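Local coordinates for aminopeptidase N family protein (Idiomarina loihiensis L2TR, PDB 4FGM) that probably acts as a zinc-dependent aminopeptidase of the M61 family, and holds maleic acid at its zinc site in this crystal, at residues E307-Y312 against L399-V404; G334-R339 against Y376-A381; R339-R342 against Q346-Q349; A381-S386 against K441-N446. All coordinates share one frame; numbering follows the deposited sequence.

Overall arrangement
Helix 378-394 is the common element: it supplies one side of contacts 2 and 4, touches Val-340 of contact 3, and reaches contact 1 through Ala-384, which lies against Met-309 and Tyr-312. Contacts 1 and 2 both border the active site, their centres 14 Å apart. Glu-307 of contact 1 binds zinc and Tyr-377 of contact 2 donates to the bound maleic acid, and the two residues touch each other. Contact 3 shares Arg-339 with contact 2, the centres 9 Å apart, and lies away from the site. Contact 4 shares Ala-381 with contact 2; the side chain of its Ile-383 is about 11 Å from that of Glu-307.

Contact 1: residues E307-Y312 against L399-V404; sequences EGMTSY and LTLARV. With ZN (zinc ion), chain C; MAE (maleic acid), chain B.
Behind the zinc site of this gluzincin-type fold, in which an HExxH helix and a later glutamate hold the metal, Met-309 and Tyr-312 of helix 308-320 pack on Leu-401 in the first turn of helix 401-413. One methyl, Leu-401 CD2, makes both meetings. Selenium SE of Met-309, a selenomethionine in the crystal, lies 4.1 Å from Leu-401 CD2, and the two side chains cross at about a right angle. Tyr-312 CD2 is 4.0 Å from the same methyl, which approaches the ring obliquely. With CG anti to the backbone N (chi1 163°), the tyrosine runs past the leucine in the opposite direction. Long, apolar side chains suit this place because the backbones stay far apart: the nearest CA atoms, of Met-309 and Leu-401, are 9.1 Å from each other.

Tyrosine adds a polar end to the apolar ring. Its OH is hydrogen-bonded to Asp-388 OD2 on helix 378-394, while Asp-388 OD1 takes the backbone N of Leu-401, so a single carboxylate ties both sides together. Thr-400 starts helix 401-413 as N-cap, its OG1 accepting from Arg-403 N at 3.1 Å with an N-H...O angle of 159°.

At the start of 307-312, Glu-307 OE1 binds zinc at 2.2 Å, completing the site with His-273 and His-277, and maleic acid O2 coordinates the same ion. The backbone of Glu-307 is gripped twice by Ser-311: its O accepts from Ser-311 N and also from Ser-311 OG at 2.9 Å, the hydroxyl standing 41° out of the carbonyl plane.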
loop_
_atom_site.group_PDB
_atom_site.type_symbol
_atom_site.label_atom_id
_atom_site.label_comp_id
_atom_site.label_asym_id
_atom_site.label_seq_id
_atom_site.Cartn_x
_atom_site.Cartn_y
_atom_site.Cartn_z
ATOM N N GLU A 307 -2.168 3.477 -8.786
ATOM C CA GLU A 307 -1.227 2.695 -8.001
ATOM C C GLU A 307 0.057 2.516 -8.808
ATOM O O GLU A 307 1.157 2.606 -8.259
ATOM C CB GLU A 307 -1.817 1.334 -7.623
ATOM C CG GLU A 307 -2.872 1.393 -6.520
ATOM C CD GLU A 307 -2.378 2.097 -5.265
ATOM O OE1 GLU A 307 -1.169 2.363 -5.169
ATOM O OE2 GLU A 307 -3.199 2.378 -4.372
ATOM N N GLY A 308 -0.094 2.289 -10.115
ATOM C CA GLY A 308 1.050 2.092 -10.995
ATOM C C GLY A 308 2.049 3.237 -11.042
ATOM O O GLY A 308 3.240 3.023 -10.787
HETATM N N MSE A 309 1.579 4.444 -11.373
HETATM C CA MSE A 309 2.455 5.613 -11.448
HETATM C C MSE A 309 3.163 5.816 -10.111
HETATM O O MSE A 309 4.375 6.072 -10.060
HETATM C CB MSE A 309 1.655 6.884 -11.782
HETATM C CG MSE A 309 0.815 6.830 -13.060
HETATM SE SE MSE A 309 1.807 6.474 -14.713
HETATM C CE MSE A 309 1.162 4.691 -15.062
ATOM N N THR A 310 2.394 5.700 -9.032
ATOM C CA THR A 310 2.927 5.873 -7.685
ATOM C C THR A 310 3.993 4.817 -7.380
ATOM O O THR A 310 4.986 5.096 -6.705
ATOM C CB THR A 310 1.808 5.763 -6.638
ATOM O OG1 THR A 310 0.691 6.564 -7.054
ATOM C CG2 THR A 310 2.308 6.238 -5.269
ATOM N N SER A 311 3.787 3.607 -7.894
ATOM C CA SER A 311 4.741 2.527 -7.668
ATOM C C SER A 311 6.018 2.705 -8.475
ATOM O O SER A 311 7.002 2.014 -8.238
ATOM C CB SER A 311 4.112 1.172 -7.982
ATOM O OG SER A 311 3.144 0.846 -7.000
ATOM N N TYR A 312 6.001 3.627 -9.431
ATOM C CA TYR A 312 7.193 3.903 -10.227
ATOM C C TYR A 312 7.927 5.068 -9.578
ATOM O O TYR A 312 9.147 5.051 -9.432
ATOM C CB TYR A 312 6.814 4.278 -11.660
ATOM C CG TYR A 312 7.922 4.972 -12.426
ATOM C CD1 TYR A 312 9.065 4.280 -12.822
ATOM C CD2 TYR A 312 7.819 6.327 -12.763
ATOM C CE1 TYR A 312 10.079 4.914 -13.539
ATOM C CE2 TYR A 312 8.823 6.971 -13.479
ATOM C CZ TYR A 312 9.951 6.259 -13.866
ATOM O OH TYR A 312 10.941 6.888 -14.588
ATOM N N LEU A 399 9.796 16.536 -22.502
ATOM C CA LEU A 399 8.606 16.128 -21.766
ATOM C C LEU A 399 8.878 14.837 -21.001
ATOM O O LEU A 399 9.234 13.822 -21.599
ATOM C CB LEU A 399 7.442 15.905 -22.733
ATOM C CG LEU A 399 6.116 15.445 -22.131
ATOM C CD1 LEU A 399 5.477 16.597 -21.373
ATOM C CD2 LEU A 399 5.192 14.962 -23.235
ATOM N N THR A 400 8.721 14.883 -19.680
ATOM C CA THR A 400 8.927 13.705 -18.839
ATOM C C THR A 400 7.571 13.254 -18.303
ATOM O O THR A 400 6.594 14.000 -18.386
ATOM C CB THR A 400 9.843 14.012 -17.629
ATOM O OG1 THR A 400 9.273 15.074 -16.856
ATOM C CG2 THR A 400 11.237 14.395 -18.086
ATOM N N LEU A 401 7.504 12.034 -17.769
ATOM C CA LEU A 401 6.251 11.538 -17.199
ATOM C C LEU A 401 5.924 12.401 -15.978
ATOM O O LEU A 401 4.751 12.647 -15.673
ATOM C CB LEU A 401 6.369 10.063 -16.776
ATOM C CG LEU A 401 5.176 9.454 -16.012
ATOM C CD1 LEU A 401 3.917 9.445 -16.876
ATOM C CD2 LEU A 401 5.526 8.041 -15.573
ATOM N N ALA A 402 6.964 12.857 -15.280
ATOM C CA ALA A 402 6.765 13.707 -14.112
ATOM C C ALA A 402 5.993 14.954 -14.548
ATOM O O ALA A 402 5.009 15.336 -13.911
ATOM C CB ALA A 402 8.106 14.098 -13.498
ATOM N N ARG A 403 6.430 15.569 -15.646
ATOM C CA ARG A 403 5.760 16.756 -16.161
ATOM C C ARG A 403 4.295 16.441 -16.469
ATOM O O ARG A 403 3.402 17.235 -16.177
ATOM C CB ARG A 403 6.463 17.274 -17.419
ATOM C CG ARG A 403 5.741 18.456 -18.039
ATOM C CD ARG A 403 6.675 19.463 -18.692
ATOM N NE ARG A 403 5.964 20.712 -18.965
ATOM C CZ ARG A 403 5.478 21.519 -18.024
ATOM N NH1 ARG A 403 5.628 21.219 -16.740
ATOM N NH2 ARG A 403 4.826 22.621 -18.364
ATOM N N VAL A 404 4.050 15.272 -17.044
ATOM C CA VAL A 404 2.691 14.872 -17.369
ATOM C C VAL A 404 1.838 14.761 -16.103
ATOM O O VAL A 404 0.661 15.144 -16.105
ATOM C CB VAL A 404 2.681 13.520 -18.129
ATOM C CG1 VAL A 404 1.255 12.996 -18.267
ATOM C CG2 VAL A 404 3.313 13.700 -19.510
HETATM ZN ZN ZN C . -0.582 3.137 -3.196
HETATM C C1 MAE B . -1.480 1.594 -1.201
HETATM O O1 MAE B . -2.155 1.266 -2.239
HETATM O O2 MAE B . -1.192 2.802 -1.044
HETATM C C2 MAE B . -1.133 0.525 -0.238
HETATM C C3 MAE B . -1.877 -0.158 0.628
HETATM C C4 MAE B . -3.312 -0.012 0.849
HETATM O O3 MAE B . -4.063 0.807 0.285
HETATM O O4 MAE B . -3.791 -0.834 1.658
#

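Contact 2: residues G334-R339 against Y376-A381. With MAE (maleic acid), chain B.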
loop_
_atom_site.group_PDB
_atom_site.type_symbol
_atom_site.label_atom_id
_atom_site.label_comp_id
_atom_site.label_asym_id
_atom_site.label_seq_id
_atom_site.Cartn_x
_atom_site.Cartn_y
_atom_site.Cartn_z
ATOM N N GLY A 334 14.915 -3.709 -11.491
ATOM C CA GLY A 334 15.030 -5.092 -11.909
ATOM C C GLY A 334 14.141 -5.985 -11.067
ATOM O O GLY A 334 13.579 -6.953 -11.578
ATOM N N ASP A 335 14.000 -5.660 -9.782
ATOM C CA ASP A 335 13.146 -6.449 -8.893
ATOM C C ASP A 335 11.732 -6.439 -9.458
ATOM O O ASP A 335 11.124 -7.485 -9.662
ATOM C CB ASP A 335 13.114 -5.860 -7.470
ATOM C CG ASP A 335 14.337 -6.237 -6.638
ATOM O OD1 ASP A 335 15.165 -7.046 -7.106
ATOM O OD2 ASP A 335 14.467 -5.722 -5.502
ATOM N N THR A 336 11.225 -5.237 -9.712
ATOM C CA THR A 336 9.885 -5.057 -10.254
ATOM C C THR A 336 9.743 -5.786 -11.582
ATOM O O THR A 336 8.756 -6.488 -11.822
ATOM C CB THR A 336 9.568 -3.563 -10.486
ATOM O OG1 THR A 336 9.645 -2.851 -9.245
ATOM C CG2 THR A 336 8.175 -3.402 -11.070
ATOM N N LEU A 337 10.735 -5.613 -12.448
ATOM C CA LEU A 337 10.705 -6.253 -13.754
ATOM C C LEU A 337 10.630 -7.768 -13.592
ATOM O O LEU A 337 9.799 -8.429 -14.215
ATOM C CB LEU A 337 11.944 -5.858 -14.562
ATOM C CG LEU A 337 11.955 -6.253 -16.040
ATOM C CD1 LEU A 337 10.655 -5.832 -16.698
ATOM C CD2 LEU A 337 13.142 -5.601 -16.731
ATOM N N SER A 338 11.487 -8.308 -12.734
ATOM C CA SER A 338 11.528 -9.746 -12.487
ATOM C C SER A 338 10.213 -10.304 -11.946
ATOM O O SER A 338 9.789 -11.392 -12.326
ATOM C CB SER A 338 12.656 -10.079 -11.510
ATOM O OG SER A 338 13.898 -9.612 -11.998
ATOM N N ARG A 339 9.565 -9.561 -11.059
ATOM C CA ARG A 339 8.311 -10.026 -10.484
ATOM C C ARG A 339 7.190 -10.113 -11.513
ATOM O O ARG A 339 6.430 -11.078 -11.528
ATOM C CB ARG A 339 7.886 -9.123 -9.323
ATOM C CG ARG A 339 8.875 -9.098 -8.162
ATOM C CD ARG A 339 8.236 -8.495 -6.924
ATOM N NE ARG A 339 7.672 -7.174 -7.192
ATOM C CZ ARG A 339 8.307 -6.025 -6.976
ATOM N NH1 ARG A 339 9.538 -6.026 -6.479
ATOM N NH2 ARG A 339 7.708 -4.873 -7.256
ATOM N N TYR A 376 -1.358 -4.735 -10.709
ATOM C CA TYR A 376 -1.555 -3.424 -11.314
ATOM C C TYR A 376 -0.564 -2.454 -10.688
ATOM O O TYR A 376 -0.361 -1.343 -11.183
ATOM C CB TYR A 376 -3.003 -2.940 -11.144
ATOM C CG TYR A 376 -3.565 -2.995 -9.738
ATOM C CD1 TYR A 376 -3.254 -2.010 -8.797
ATOM C CD2 TYR A 376 -4.446 -4.018 -9.362
ATOM C CE1 TYR A 376 -3.810 -2.037 -7.518
ATOM C CE2 TYR A 376 -5.006 -4.056 -8.085
ATOM C CZ TYR A 376 -4.685 -3.061 -7.170
ATOM O OH TYR A 376 -5.240 -3.091 -5.912
ATOM N N TYR A 377 0.074 -2.895 -9.605
ATOM C CA TYR A 377 1.092 -2.099 -8.930
ATOM C C TYR A 377 2.374 -2.219 -9.741
ATOM O O TYR A 377 2.903 -1.231 -10.249
ATOM C CB TYR A 377 1.380 -2.645 -7.529
ATOM C CG TYR A 377 0.424 -2.215 -6.454
ATOM C CD1 TYR A 377 0.573 -0.985 -5.811
ATOM C CD2 TYR A 377 -0.616 -3.049 -6.051
ATOM C CE1 TYR A 377 -0.289 -0.601 -4.788
ATOM C CE2 TYR A 377 -1.481 -2.674 -5.031
ATOM C CZ TYR A 377 -1.307 -1.452 -4.405
ATOM O OH TYR A 377 -2.135 -1.098 -3.375
ATOM N N ALA A 378 2.863 -3.454 -9.848
ATOM C CA ALA A 378 4.108 -3.751 -10.556
ATOM C C ALA A 378 4.051 -3.491 -12.055
ATOM O O ALA A 378 4.918 -2.805 -12.597
ATOM C CB ALA A 378 4.527 -5.194 -10.288
ATOM N N LYS A 379 3.041 -4.031 -12.734
ATOM C CA LYS A 379 2.953 -3.797 -14.166
ATOM C C LYS A 379 2.628 -2.329 -14.449
ATOM O O LYS A 379 3.070 -1.768 -15.454
ATOM C CB LYS A 379 1.914 -4.707 -14.821
ATOM C CG LYS A 379 2.018 -4.665 -16.336
ATOM C CD LYS A 379 1.130 -5.675 -17.030
ATOM C CE LYS A 379 1.344 -5.604 -18.541
ATOM N NZ LYS A 379 0.534 -6.614 -19.283
ATOM N N GLY A 380 1.859 -1.708 -13.561
ATOM C CA GLY A 380 1.542 -0.303 -13.744
ATOM C C GLY A 380 2.842 0.477 -13.648
ATOM O O GLY A 380 3.051 1.472 -14.346
ATOM N N ALA A 381 3.736 0.010 -12.786
ATOM C CA ALA A 381 5.017 0.669 -12.601
ATOM C C ALA A 381 5.851 0.566 -13.872
ATOM O O ALA A 381 6.540 1.514 -14.247
ATOM C CB ALA A 381 5.762 0.047 -11.428
HETATM C C1 MAE B . -1.480 1.594 -1.201
HETATM O O1 MAE B . -2.155 1.266 -2.239
HETATM O O2 MAE B . -1.192 2.802 -1.044
HETATM C C2 MAE B . -1.133 0.525 -0.238
HETATM C C3 MAE B . -1.877 -0.158 0.628
HETATM C C4 MAE B . -3.312 -0.012 0.849
HETATM O O3 MAE B . -4.063 0.807 0.285
HETATM O O4 MAE B . -3.791 -0.834 1.658
#
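Thr-336 of helix 326-342 and Ala-378 of helix 378-394 make the centre of a van der Waals contact, their CA atoms only 5.9 Å apart. A residue as small as alanine allows so close an approach. Thr-336 CG2, anti to the backbone N, is the branch that points across: it is 3.6 Å from the carbonyl O of Ala-378 and 4.1 Å from Ala-378 CB, and one turn further on it meets Ala-381 CB. The other branch, OG1, turns back to Leu-332 O in its own helix, so threonine can present a methyl here while its hydroxyl is satisfied. At the margin Ala-378 CB is 4.4 Å from Arg-339 NH2, oblique to the guanidinium plane; the arginine folds back on its own helix, and Thr-336 CA lies under one face of the guanidinium, toward its rim.

The hydrogen bond is made to the ligand, by the residue before Ala-378. Tyr-377 CG stands anti to the carbonyl carbon (chi1 -82°), which carries the ring away from helix 326-342 and into the zinc pocket. There Tyr-377 OH donates to maleic acid O1 at 2.6 Å, the oxygen lying at the ring edge and in its plane, a place consistent with the oxyanion-binding tyrosine of related gluzincins. With a phenylalanine in its place, O1 of the bound carboxylate would probably be left without this donor.

Among its neighbours, Tyr-377 and Ala-381 both touch Ser-311 on helix 308-320, while Leu-337, directed away from helix 378-394, packs on Tyr-571 and Leu-573 of strand 570-575; helix 326-342 thus joins that strand to the helices beside the active site.

Contact 3: residues R339-R342 against Q346-Q349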
loop_
_atom_site.group_PDB
_atom_site.type_symbol
_atom_site.label_atom_id
_atom_site.label_comp_id
_atom_site.label_asym_id
_atom_site.label_seq_id
_atom_site.Cartn_x
_atom_site.Cartn_y
_atom_site.Cartn_z
ATOM N N ARG A 339 9.565 -9.561 -11.059
ATOM C CA ARG A 339 8.311 -10.026 -10.484
ATOM C C ARG A 339 7.190 -10.113 -11.513
ATOM O O ARG A 339 6.430 -11.078 -11.528
ATOM C CB ARG A 339 7.886 -9.123 -9.323
ATOM C CG ARG A 339 8.875 -9.098 -8.162
ATOM C CD ARG A 339 8.236 -8.495 -6.924
ATOM N NE ARG A 339 7.672 -7.174 -7.192
ATOM C CZ ARG A 339 8.307 -6.025 -6.976
ATOM N NH1 ARG A 339 9.538 -6.026 -6.479
ATOM N NH2 ARG A 339 7.708 -4.873 -7.256
ATOM N N VAL A 340 7.081 -9.111 -12.375
ATOM C CA VAL A 340 6.033 -9.121 -13.383
ATOM C C VAL A 340 6.228 -10.272 -14.363
ATOM O O VAL A 340 5.272 -10.969 -14.705
ATOM C CB VAL A 340 6.005 -7.794 -14.183
ATOM C CG1 VAL A 340 4.987 -7.882 -15.308
ATOM C CG2 VAL A 340 5.661 -6.639 -13.256
ATOM N N GLU A 341 7.473 -10.474 -14.790
ATOM C CA GLU A 341 7.807 -11.517 -15.756
ATOM C C GLU A 341 7.878 -12.946 -15.219
ATOM O O GLU A 341 7.900 -13.899 -15.998
ATOM C CB GLU A 341 9.138 -11.183 -16.434
ATOM C CG GLU A 341 9.137 -9.883 -17.230
ATOM C CD GLU A 341 8.000 -9.808 -18.236
ATOM O OE1 GLU A 341 7.709 -10.834 -18.887
ATOM O OE2 GLU A 341 7.405 -8.719 -18.381
ATOM N N ARG A 342 7.895 -13.094 -13.899
ATOM C CA ARG A 342 8.002 -14.406 -13.275
ATOM C C ARG A 342 6.880 -15.408 -13.529
ATOM O O ARG A 342 7.152 -16.567 -13.844
ATOM C CB ARG A 342 8.178 -14.247 -11.760
ATOM C CG ARG A 342 8.372 -15.559 -11.005
ATOM C CD ARG A 342 9.655 -16.271 -11.430
ATOM N NE ARG A 342 9.388 -17.592 -12.001
ATOM C CZ ARG A 342 9.743 -18.737 -11.432
ATOM N NH1 ARG A 342 10.383 -18.730 -10.272
ATOM N NH2 ARG A 342 9.453 -19.884 -12.020
ATOM N N GLN A 346 0.382 -12.907 -15.954
ATOM C CA GLN A 346 0.400 -11.776 -16.873
ATOM C C GLN A 346 -0.293 -12.103 -18.192
ATOM O O GLN A 346 -0.725 -11.202 -18.908
ATOM C CB GLN A 346 1.841 -11.355 -17.153
ATOM C CG GLN A 346 1.967 -10.087 -17.979
ATOM C CD GLN A 346 3.407 -9.649 -18.145
ATOM O OE1 GLN A 346 3.680 -8.552 -18.620
ATOM N NE2 GLN A 346 4.338 -10.513 -17.760
ATOM N N TYR A 347 -0.398 -13.389 -18.512
ATOM C CA TYR A 347 -1.037 -13.802 -19.755
ATOM C C TYR A 347 -2.474 -14.247 -19.506
ATOM O O TYR A 347 -3.180 -14.653 -20.431
ATOM C CB TYR A 347 -0.241 -14.936 -20.412
ATOM C CG TYR A 347 1.213 -14.592 -20.656
ATOM C CD1 TYR A 347 2.213 -15.034 -19.787
ATOM C CD2 TYR A 347 1.589 -13.788 -21.736
ATOM C CE1 TYR A 347 3.550 -14.680 -19.984
ATOM C CE2 TYR A 347 2.924 -13.430 -21.939
ATOM C CZ TYR A 347 3.897 -13.880 -21.059
ATOM O OH TYR A 347 5.213 -13.523 -21.246
ATOM N N GLN A 348 -2.904 -14.151 -18.252
ATOM C CA GLN A 348 -4.256 -14.548 -17.860
ATOM C C GLN A 348 -5.151 -13.360 -17.519
ATOM O O GLN A 348 -6.381 -13.458 -17.577
ATOM C CB GLN A 348 -4.185 -15.482 -16.646
ATOM C CG GLN A 348 -3.798 -16.908 -16.981
ATOM C CD GLN A 348 -4.983 -17.720 -17.467
ATOM O OE1 GLN A 348 -6.011 -17.164 -17.862
ATOM N NE2 GLN A 348 -4.846 -19.040 -17.441
ATOM N N GLN A 349 -4.532 -12.234 -17.184
ATOM C CA GLN A 349 -5.284 -11.057 -16.781
ATOM C C GLN A 349 -4.625 -9.759 -17.243
ATOM O O GLN A 349 -3.412 -9.588 -17.124
ATOM C CB GLN A 349 -5.400 -11.073 -15.253
ATOM C CG GLN A 349 -6.280 -10.006 -14.627
ATOM C CD GLN A 349 -6.220 -10.049 -13.105
ATOM O OE1 GLN A 349 -5.168 -9.807 -12.506
ATOM N NE2 GLN A 349 -7.347 -10.366 -12.476
HETATM O O HOH W 1 5.513 -6.735 -18.780
#
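Gln-346, in a short 3-10 segment, reaches back to Val-340 and Glu-341 near the end of helix 326-342, so that the chain folds over the helix it has just left. Its amide meets the valine first: Gln-346 OE1 is 3.6 Å from Val-340 CG1. Gln-346 NE2 comes within 3.2 Å of Val-340 O, but the angle is too poor for a hydrogen bond. Glu-341 OE1 stands 3.6 Å from Gln-346 NE2, the carboxylate plane turned 56° from that of the amide.

A water closes the polar side, donating to Gln-346 OE1 at 2.6 Å and to Glu-341 OE2 at 2.8 Å. A glutamine suits the place because its chain, extended from a CG anti to the backbone N (chi1 -174°), can carry an uncharged acceptor to the water. Cut back to an alanine, the residue would probably leave that water without one of its two acceptors and Val-340 CG1 without the amide beside it.

Further out, valine's two branches serve two sides: CG1 lies against the amide, CG2 against Ala-378 and Leu-382 of helix 378-394. Glu-341 OE1 is hydrogen-bonded to Ser-449 OG, which is likely to steady the carboxylate, and the same hydroxyl also bonds to Tyr-347 OH.

Contact 4: residues A381-S386 against K441-N446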
loop_
_atom_site.group_PDB
_atom_site.type_symbol
_atom_site.label_atom_id
_atom_site.label_comp_id
_atom_site.label_asym_id
_atom_site.label_seq_id
_atom_site.Cartn_x
_atom_site.Cartn_y
_atom_site.Cartn_z
ATOM N N ALA A 381 3.736 0.010 -12.786
ATOM C CA ALA A 381 5.017 0.669 -12.601
ATOM C C ALA A 381 5.851 0.566 -13.872
ATOM O O ALA A 381 6.540 1.514 -14.247
ATOM C CB ALA A 381 5.762 0.047 -11.428
ATOM N N LEU A 382 5.790 -0.585 -14.535
ATOM C CA LEU A 382 6.549 -0.773 -15.761
ATOM C C LEU A 382 5.937 0.063 -16.894
ATOM O O LEU A 382 6.648 0.543 -17.783
ATOM C CB LEU A 382 6.595 -2.258 -16.134
ATOM C CG LEU A 382 7.321 -3.142 -15.112
ATOM C CD1 LEU A 382 7.356 -4.573 -15.611
ATOM C CD2 LEU A 382 8.734 -2.632 -14.887
ATOM N N ILE A 383 4.619 0.243 -16.852
ATOM C CA ILE A 383 3.934 1.056 -17.846
ATOM C C ILE A 383 4.445 2.483 -17.675
ATOM O O ILE A 383 4.813 3.147 -18.645
ATOM C CB ILE A 383 2.409 1.044 -17.626
ATOM C CG1 ILE A 383 1.835 -0.308 -18.054
ATOM C CG2 ILE A 383 1.761 2.207 -18.380
ATOM C CD1 ILE A 383 0.322 -0.402 -17.942
ATOM N N ALA A 384 4.472 2.947 -16.428
ATOM C CA ALA A 384 4.947 4.293 -16.120
ATOM C C ALA A 384 6.383 4.459 -16.608
ATOM O O ALA A 384 6.738 5.494 -17.164
ATOM C CB ALA A 384 4.868 4.555 -14.606
ATOM N N LEU A 385 7.206 3.436 -16.392
ATOM C CA LEU A 385 8.600 3.470 -16.825
ATOM C C LEU A 385 8.663 3.662 -18.332
ATOM O O LEU A 385 9.448 4.466 -18.837
ATOM C CB LEU A 385 9.306 2.162 -16.474
ATOM C CG LEU A 385 10.656 1.947 -17.168
ATOM C CD1 LEU A 385 11.716 2.827 -16.516
ATOM C CD2 LEU A 385 11.048 0.478 -17.085
ATOM N N SER A 386 7.827 2.909 -19.040
ATOM C CA SER A 386 7.781 2.970 -20.493
ATOM C C SER A 386 7.389 4.362 -20.979
ATOM O O SER A 386 8.065 4.940 -21.829
ATOM C CB SER A 386 6.788 1.939 -21.032
ATOM O OG SER A 386 7.106 0.635 -20.577
ATOM N N LYS A 441 -2.567 1.054 -25.161
ATOM C CA LYS A 441 -3.758 0.214 -25.284
ATOM C C LYS A 441 -3.402 -1.260 -25.088
ATOM O O LYS A 441 -4.160 -2.013 -24.477
ATOM C CB LYS A 441 -4.423 0.382 -26.654
ATOM C CG LYS A 441 -5.365 1.559 -26.763
ATOM C CD LYS A 441 -6.054 1.553 -28.115
ATOM C CE LYS A 441 -6.887 2.801 -28.331
ATOM N NZ LYS A 441 -7.441 2.832 -29.713
ATOM N N ASP A 442 -2.255 -1.678 -25.617
ATOM C CA ASP A 442 -1.830 -3.067 -25.467
ATOM C C ASP A 442 -1.396 -3.307 -24.031
ATOM O O ASP A 442 -1.682 -4.355 -23.455
ATOM C CB ASP A 442 -0.671 -3.405 -26.417
ATOM C CG ASP A 442 -1.086 -3.374 -27.882
ATOM O OD1 ASP A 442 -2.288 -3.570 -28.168
ATOM O OD2 ASP A 442 -0.207 -3.168 -28.748
ATOM N N ALA A 443 -0.714 -2.322 -23.456
ATOM C CA ALA A 443 -0.236 -2.414 -22.083
ATOM C C ALA A 443 -1.408 -2.490 -21.114
ATOM O O ALA A 443 -1.346 -3.180 -20.096
ATOM C CB ALA A 443 0.630 -1.200 -21.751
ATOM N N LEU A 444 -2.480 -1.787 -21.460
ATOM C CA LEU A 444 -3.674 -1.711 -20.634
ATOM C C LEU A 444 -4.725 -2.808 -20.803
ATOM O O LEU A 444 -5.330 -3.243 -19.820
ATOM C CB LEU A 444 -4.350 -0.350 -20.856
ATOM C CG LEU A 444 -4.159 0.806 -19.864
ATOM C CD1 LEU A 444 -2.702 0.985 -19.483
ATOM C CD2 LEU A 444 -4.713 2.071 -20.496
ATOM N N TYR A 445 -4.945 -3.262 -22.032
ATOM C CA TYR A 445 -5.986 -4.257 -22.269
ATOM C C TYR A 445 -5.554 -5.634 -22.770
ATOM O O TYR A 445 -6.354 -6.560 -22.787
ATOM C CB TYR A 445 -7.035 -3.644 -23.202
ATOM C CG TYR A 445 -7.576 -2.336 -22.657
ATOM C CD1 TYR A 445 -8.425 -2.319 -21.550
ATOM C CD2 TYR A 445 -7.173 -1.114 -23.195
ATOM C CE1 TYR A 445 -8.857 -1.115 -20.987
ATOM C CE2 TYR A 445 -7.597 0.102 -22.638
ATOM C CZ TYR A 445 -8.439 0.092 -21.534
ATOM O OH TYR A 445 -8.853 1.281 -20.974
ATOM N N ASN A 446 -4.301 -5.777 -23.184
ATOM C CA ASN A 446 -3.826 -7.081 -23.635
ATOM C C ASN A 446 -3.198 -7.832 -22.459
ATOM O O ASN A 446 -2.959 -7.257 -21.390
ATOM C CB ASN A 446 -2.792 -6.942 -24.759
ATOM C CG ASN A 446 -3.425 -6.634 -26.108
ATOM O OD1 ASN A 446 -4.640 -6.735 -26.284
ATOM N ND2 ASN A 446 -2.590 -6.270 -27.074
#
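Ile-383 of helix 378-394 reaches across to Ala-443 and Leu-444 on helix 437-445 in a buried helix-to-helix contact of the helical part of the peptidase. Its CB points across but stays 5.0 Å from Ala-443 CB. The next atom, Ile-383 CG1, anti to the carbonyl carbon (chi1 -73°), closes to 4.0 Å from Ala-443 CB. From there an extended chi2 of -177° sends Ile-383 CD1 straight on, to 3.9 Å from Ala-443 CB and an equal distance from the carbonyl O of Ala-443. The tip ends against Leu-444, with Ile-383 CD1 3.7 Å from Leu-444 CD1 and the two side chains crossing at about a right angle.

The pairing is of large against small: the CA atoms of Ile-383 and Ala-443 come within 6.9 Å, so the alanine gives a shallow surface on which the long isoleucine branch can lie. Leu-444 leaves its helix along the flank, and the end of its chain turns in to meet the tip.

Leu-440 also touches Ile-383, and Leu-444 O accepts from Thr-352 OG1. Elsewhere round helix 378-394, Ala-384 packs on Met-309 and Tyr-312 of helix 308-320, while Leu-382 reaches Thr-336, Leu-337 and Val-340 of helix 326-342, so helices 437-445, 308-320 and 326-342 all lie against this one.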